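Local atomic coordinates of putative L-alanine-DL-glutamate epimerase (Burkholderia xenovorans, PDB entry 3GO2), a protein that probably acts as a racemase or epimerase of the mandelate racemase/muconate lactonizing enzyme family and binds magnesium. Residues A151-N165 with L206-D219. Sequence-based numbering, arbitrary orientation. Where two conformers were deposited one is given.
With MG (magnesium ion), chain B.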
# COMPACT_ATOMS: atom_id res chain seq x y z
N ALA A 151 25.10 -20.11 34.08
CA ALA A 151 25.38 -20.41 32.68
C ALA A 151 26.40 -21.55 32.56
O ALA A 151 26.25 -22.41 31.70
CB ALA A 151 25.87 -19.19 31.95
N GLU A 152 27.41 -21.55 33.42
CA GLU A 152 28.36 -22.70 33.46
C GLU A 152 27.65 -24.03 33.75
O GLU A 152 28.00 -25.06 33.17
CB GLU A 152 29.46 -22.47 34.51
CG GLU A 152 30.40 -21.30 34.21
CD GLU A 152 31.45 -21.03 35.30
OE1 GLU A 152 31.20 -21.30 36.51
OE2 GLU A 152 32.51 -20.49 34.92
N GLU A 153 26.71 -24.02 34.68
CA GLU A 153 25.94 -25.21 35.00
C GLU A 153 25.13 -25.69 33.78
O GLU A 153 25.09 -26.89 33.47
CB GLU A 153 25.06 -24.97 36.23
CG GLU A 153 24.21 -26.15 36.58
CD GLU A 153 23.32 -25.92 37.75
OE1 GLU A 153 23.64 -25.12 38.66
OE2 GLU A 153 22.28 -26.60 37.77
N ALA A 154 24.50 -24.75 33.06
CA ALA A 154 23.76 -25.10 31.87
C ALA A 154 24.69 -25.74 30.86
O ALA A 154 24.33 -26.71 30.24
CB ALA A 154 23.07 -23.83 31.26
N ARG A 155 25.87 -25.16 30.68
CA ARG A 155 26.86 -25.71 29.77
C ARG A 155 27.24 -27.15 30.17
O ARG A 155 27.23 -28.06 29.33
CB ARG A 155 28.11 -24.84 29.75
CG ARG A 155 29.11 -25.23 28.71
CD ARG A 155 30.43 -24.46 28.85
NE ARG A 155 31.44 -25.07 27.98
CZ ARG A 155 32.63 -24.55 27.68
NH1 ARG A 155 33.01 -23.35 28.14
NH2 ARG A 155 33.44 -25.23 26.88
N GLU A 156 27.59 -27.32 31.44
CA GLU A 156 28.04 -28.61 31.97
C GLU A 156 26.97 -29.68 31.77
O GLU A 156 27.28 -30.84 31.44
CB GLU A 156 28.42 -28.45 33.46
CG GLU A 156 29.66 -27.55 33.70
CD GLU A 156 29.81 -27.05 35.14
OE1 GLU A 156 28.91 -27.29 35.98
OE2 GLU A 156 30.84 -26.39 35.41
N ARG A 157 25.71 -29.29 31.96
CA ARG A 157 24.58 -30.21 31.88
C ARG A 157 24.11 -30.47 30.43
O ARG A 157 23.11 -31.17 30.21
CB ARG A 157 23.44 -29.70 32.77
CG ARG A 157 23.72 -29.81 34.28
CD ARG A 157 22.66 -29.13 35.18
NE ARG A 157 21.36 -29.81 35.16
CZ ARG A 157 20.30 -29.44 35.86
NH1 ARG A 157 20.34 -28.39 36.67
NH2 ARG A 157 19.16 -30.12 35.77
N GLN A 158 24.87 -29.94 29.45
CA GLN A 158 24.71 -30.22 28.03
C GLN A 158 23.50 -29.51 27.40
O GLN A 158 23.03 -29.91 26.35
CB GLN A 158 24.60 -31.73 27.77
CG GLN A 158 25.73 -32.53 28.41
CD GLN A 158 27.07 -32.11 27.90
OE1 GLN A 158 27.86 -31.49 28.62
NE2 GLN A 158 27.35 -32.42 26.63
N PHE A 159 23.01 -28.46 28.06
CA PHE A 159 21.95 -27.64 27.43
C PHE A 159 22.61 -26.75 26.43
O PHE A 159 23.76 -26.34 26.63
CB PHE A 159 21.12 -26.91 28.48
CG PHE A 159 20.25 -27.84 29.25
CD1 PHE A 159 20.67 -28.36 30.47
CD2 PHE A 159 19.07 -28.33 28.69
CE1 PHE A 159 19.88 -29.29 31.15
CE2 PHE A 159 18.28 -29.25 29.36
CZ PHE A 159 18.68 -29.74 30.58
N ARG A 160 21.92 -26.54 25.31
CA ARG A 160 22.50 -25.88 24.15
C ARG A 160 22.10 -24.42 24.06
O ARG A 160 22.63 -23.70 23.20
CB ARG A 160 22.04 -26.56 22.88
CG ARG A 160 22.38 -28.05 22.81
CD ARG A 160 21.59 -28.72 21.73
NE ARG A 160 21.86 -30.16 21.69
CZ ARG A 160 21.41 -30.98 20.75
NH1 ARG A 160 20.64 -30.54 19.74
NH2 ARG A 160 21.72 -32.27 20.82
N ALA A 161 21.14 -24.02 24.89
CA ALA A 161 20.60 -22.65 24.89
C ALA A 161 19.95 -22.32 26.23
O ALA A 161 19.40 -23.20 26.89
CB ALA A 161 19.61 -22.47 23.76
N ILE A 162 20.04 -21.06 26.63
CA ILE A 162 19.42 -20.56 27.85
C ILE A 162 18.74 -19.22 27.56
O ILE A 162 19.18 -18.51 26.66
CB ILE A 162 20.47 -20.35 29.01
CG1 ILE A 162 21.56 -19.37 28.60
CG2 ILE A 162 21.09 -21.69 29.40
CD1 ILE A 162 22.64 -19.18 29.68
N LYS A 163 17.69 -18.90 28.32
CA LYS A 163 17.01 -17.63 28.19
C LYS A 163 16.99 -16.86 29.49
O LYS A 163 16.63 -17.41 30.52
CB LYS A 163 15.59 -17.82 27.70
CG LYS A 163 14.94 -16.50 27.25
CD LYS A 163 13.61 -16.67 26.49
CE LYS A 163 12.39 -16.92 27.37
NZ LYS A 163 11.13 -17.16 26.56
N THR A 164 17.35 -15.58 29.43
CA THR A 164 17.27 -14.71 30.59
C THR A 164 16.32 -13.53 30.32
O THR A 164 15.77 -13.39 29.23
CB THR A 164 18.68 -14.18 31.02
OG1 THR A 164 18.58 -13.60 32.32
CG2 THR A 164 19.26 -13.17 29.99
N ASN A 165 16.15 -12.70 31.34
CA ASN A 165 15.27 -11.52 31.29
C ASN A 165 16.11 -10.29 31.67
O ASN A 165 17.33 -10.29 31.46
CB ASN A 165 14.08 -11.72 32.21
CG ASN A 165 13.22 -12.91 31.81
OD1 ASN A 165 12.15 -12.75 31.17
ND2 ASN A 165 13.65 -14.10 32.19
N LEU A 206 26.72 -13.84 31.83
CA LEU A 206 26.13 -15.05 31.28
C LEU A 206 26.96 -15.67 30.16
O LEU A 206 27.16 -16.89 30.13
CB LEU A 206 24.70 -14.76 30.80
CG LEU A 206 23.73 -15.91 30.86
CD1 LEU A 206 23.39 -16.29 32.31
CD2 LEU A 206 22.45 -15.52 30.09
N ARG A 207 27.47 -14.83 29.25
CA ARG A 207 28.27 -15.30 28.14
C ARG A 207 29.61 -15.89 28.61
O ARG A 207 30.08 -16.90 28.06
CB ARG A 207 28.54 -14.17 27.15
CG ARG A 207 29.50 -14.53 26.02
CD ARG A 207 29.05 -15.79 25.28
NE ARG A 207 27.85 -15.55 24.49
CZ ARG A 207 27.03 -16.49 24.00
NH1 ARG A 207 27.23 -17.77 24.25
NH2 ARG A 207 26.00 -16.12 23.25
N ASP A 208 30.20 -15.24 29.60
CA ASP A 208 31.47 -15.67 30.22
C ASP A 208 31.30 -17.10 30.77
O ASP A 208 32.19 -17.93 30.61
CB ASP A 208 31.87 -14.67 31.33
CG ASP A 208 33.25 -14.91 31.92
OD1 ASP A 208 34.06 -15.65 31.32
OD2 ASP A 208 33.54 -14.33 33.00
N GLY A 209 30.16 -17.38 31.39
CA GLY A 209 29.86 -18.72 31.91
C GLY A 209 29.42 -19.74 30.87
O GLY A 209 29.76 -20.93 30.95
N ALA A 210 28.65 -19.27 29.88
CA ALA A 210 28.06 -20.15 28.87
C ALA A 210 29.10 -20.74 27.92
O ALA A 210 28.92 -21.83 27.38
CB ALA A 210 26.98 -19.38 28.05
N GLY A 211 30.20 -20.01 27.73
CA GLY A 211 31.12 -20.32 26.67
C GLY A 211 30.52 -19.84 25.36
O GLY A 211 29.38 -19.37 25.34
N PRO A 212 31.28 -19.94 24.28
CA PRO A 212 30.79 -19.48 22.98
C PRO A 212 29.75 -20.38 22.30
O PRO A 212 29.03 -19.90 21.39
CB PRO A 212 32.07 -19.42 22.13
CG PRO A 212 33.03 -20.31 22.80
CD PRO A 212 32.73 -20.18 24.26
N ASP A 213 29.66 -21.65 22.71
CA ASP A 213 28.77 -22.61 22.06
C ASP A 213 27.38 -22.86 22.69
O ASP A 213 26.60 -23.66 22.19
CB ASP A 213 29.47 -23.94 21.94
CG ASP A 213 30.72 -23.85 21.10
OD1 ASP A 213 30.71 -23.15 20.08
OD2 ASP A 213 31.73 -24.46 21.48
N VAL A 214 27.10 -22.24 23.82
CA VAL A 214 25.77 -22.28 24.38
C VAL A 214 25.11 -20.99 23.91
O VAL A 214 25.68 -19.91 24.05
CB VAL A 214 25.80 -22.37 25.91
CG1 VAL A 214 24.42 -22.07 26.50
CG2 VAL A 214 26.28 -23.75 26.32
N GLU A 215 23.92 -21.11 23.33
CA GLU A 215 23.22 -19.93 22.79
C GLU A 215 22.49 -19.19 23.90
O GLU A 215 22.01 -19.81 24.85
CB GLU A 215 22.22 -20.38 21.74
CG GLU A 215 22.86 -20.94 20.51
CD GLU A 215 23.08 -19.91 19.45
OE1 GLU A 215 22.78 -18.73 19.68
OE2 GLU A 215 23.54 -20.30 18.36
N ILE A 216 22.40 -17.86 23.80
CA ILE A 216 21.73 -17.05 24.80
C ILE A 216 20.54 -16.34 24.13
O ILE A 216 20.69 -15.70 23.09
CB ILE A 216 22.70 -16.01 25.41
CG1 ILE A 216 23.77 -16.73 26.24
CG2 ILE A 216 21.96 -15.01 26.28
CD1 ILE A 216 24.87 -15.83 26.76
N LEU A 217 19.36 -16.52 24.73
CA LEU A 217 18.12 -15.86 24.33
C LEU A 217 17.85 -14.77 25.36
O LEU A 217 18.11 -14.95 26.56
CB LEU A 217 16.95 -16.86 24.33
CG LEU A 217 16.93 -17.96 23.26
CD1 LEU A 217 18.12 -19.00 23.38
CD2 LEU A 217 15.60 -18.66 23.40
N LEU A 218 17.28 -13.65 24.90
CA LEU A 218 16.96 -12.52 25.76
C LEU A 218 15.47 -12.21 25.64
O LEU A 218 14.99 -11.94 24.55
CB LEU A 218 17.76 -11.28 25.39
CG LEU A 218 17.46 -10.00 26.17
CD1 LEU A 218 17.70 -10.16 27.70
CD2 LEU A 218 18.29 -8.83 25.61
N ASP A 219 14.75 -12.28 26.74
CA ASP A 219 13.31 -11.97 26.74
C ASP A 219 13.10 -10.62 27.40
O ASP A 219 13.40 -10.41 28.60
CB ASP A 219 12.57 -13.08 27.50
CG ASP A 219 11.07 -13.05 27.31
OD1 ASP A 219 10.53 -12.10 26.71
OD2 ASP A 219 10.42 -14.01 27.82
MG MG B . 8.40 -14.92 27.23
O HOH W 1 33.55 -19.96 32.42
O HOH W 2 31.83 -22.46 30.88
O HOH W 3 10.72 -15.24 30.14
O HOH W 4 8.06 -12.91 25.99
O HOH W 5 7.60 -14.64 28.81
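Two parallel strands of the enolase-superfamily barrel, and the helix ends before them, meet here, and the strand ends reach the magnesium site. Five backbone hydrogen bonds join strands 161-164 and 215-219, from Glu215 N to Arg160 O (2.9 Å) through Asp219 N to Thr164 O (2.9 Å). Asp219 OD2 binds the magnesium ion at 2.3 Å. Glu269 also binds it, Glu245 belongs to the site, and Asn221 N holds Asp219 OD1. Lys163 crosses the Leu217 side chain at about a right angle, its CG 3.6 Å from Leu217 CB. It bends at chi3 (80°) and passes over Asp219 CB. Lys163 NZ then makes a weak hydrogen bond to Asp219 OD2 (3.5 Å), part of a salt bridge. Its main partner is Glu245, by a salt bridge, and it also hydrogen-bonds to Tyr122 OH. In another structure of this protein Lys163 binds 2-oxoglutarate.

Away from the metal, Ile162 CD1 meets Leu206 CG tip to tip at 3.6 Å. Helices 151-156 and 206-210 cross at -29°, their axes 7.8 Å apart. Ala151 CB sits against Leu206 O at 3.2 Å. Gly209, with no side chain, lies beside Ala151 and Glu152. Arg155 lies extended past Ala210 O, and a water links its NH1 to Gly209 O.

Strand 243-245 continues the sheet beyond 215-219. Trp123 of strand 118-123 makes backbone hydrogen bonds to Ala161 and Lys163, Tyr122 packs on Ala161, and Leu203 of helix 193-210 covers Thr164 and Ile216.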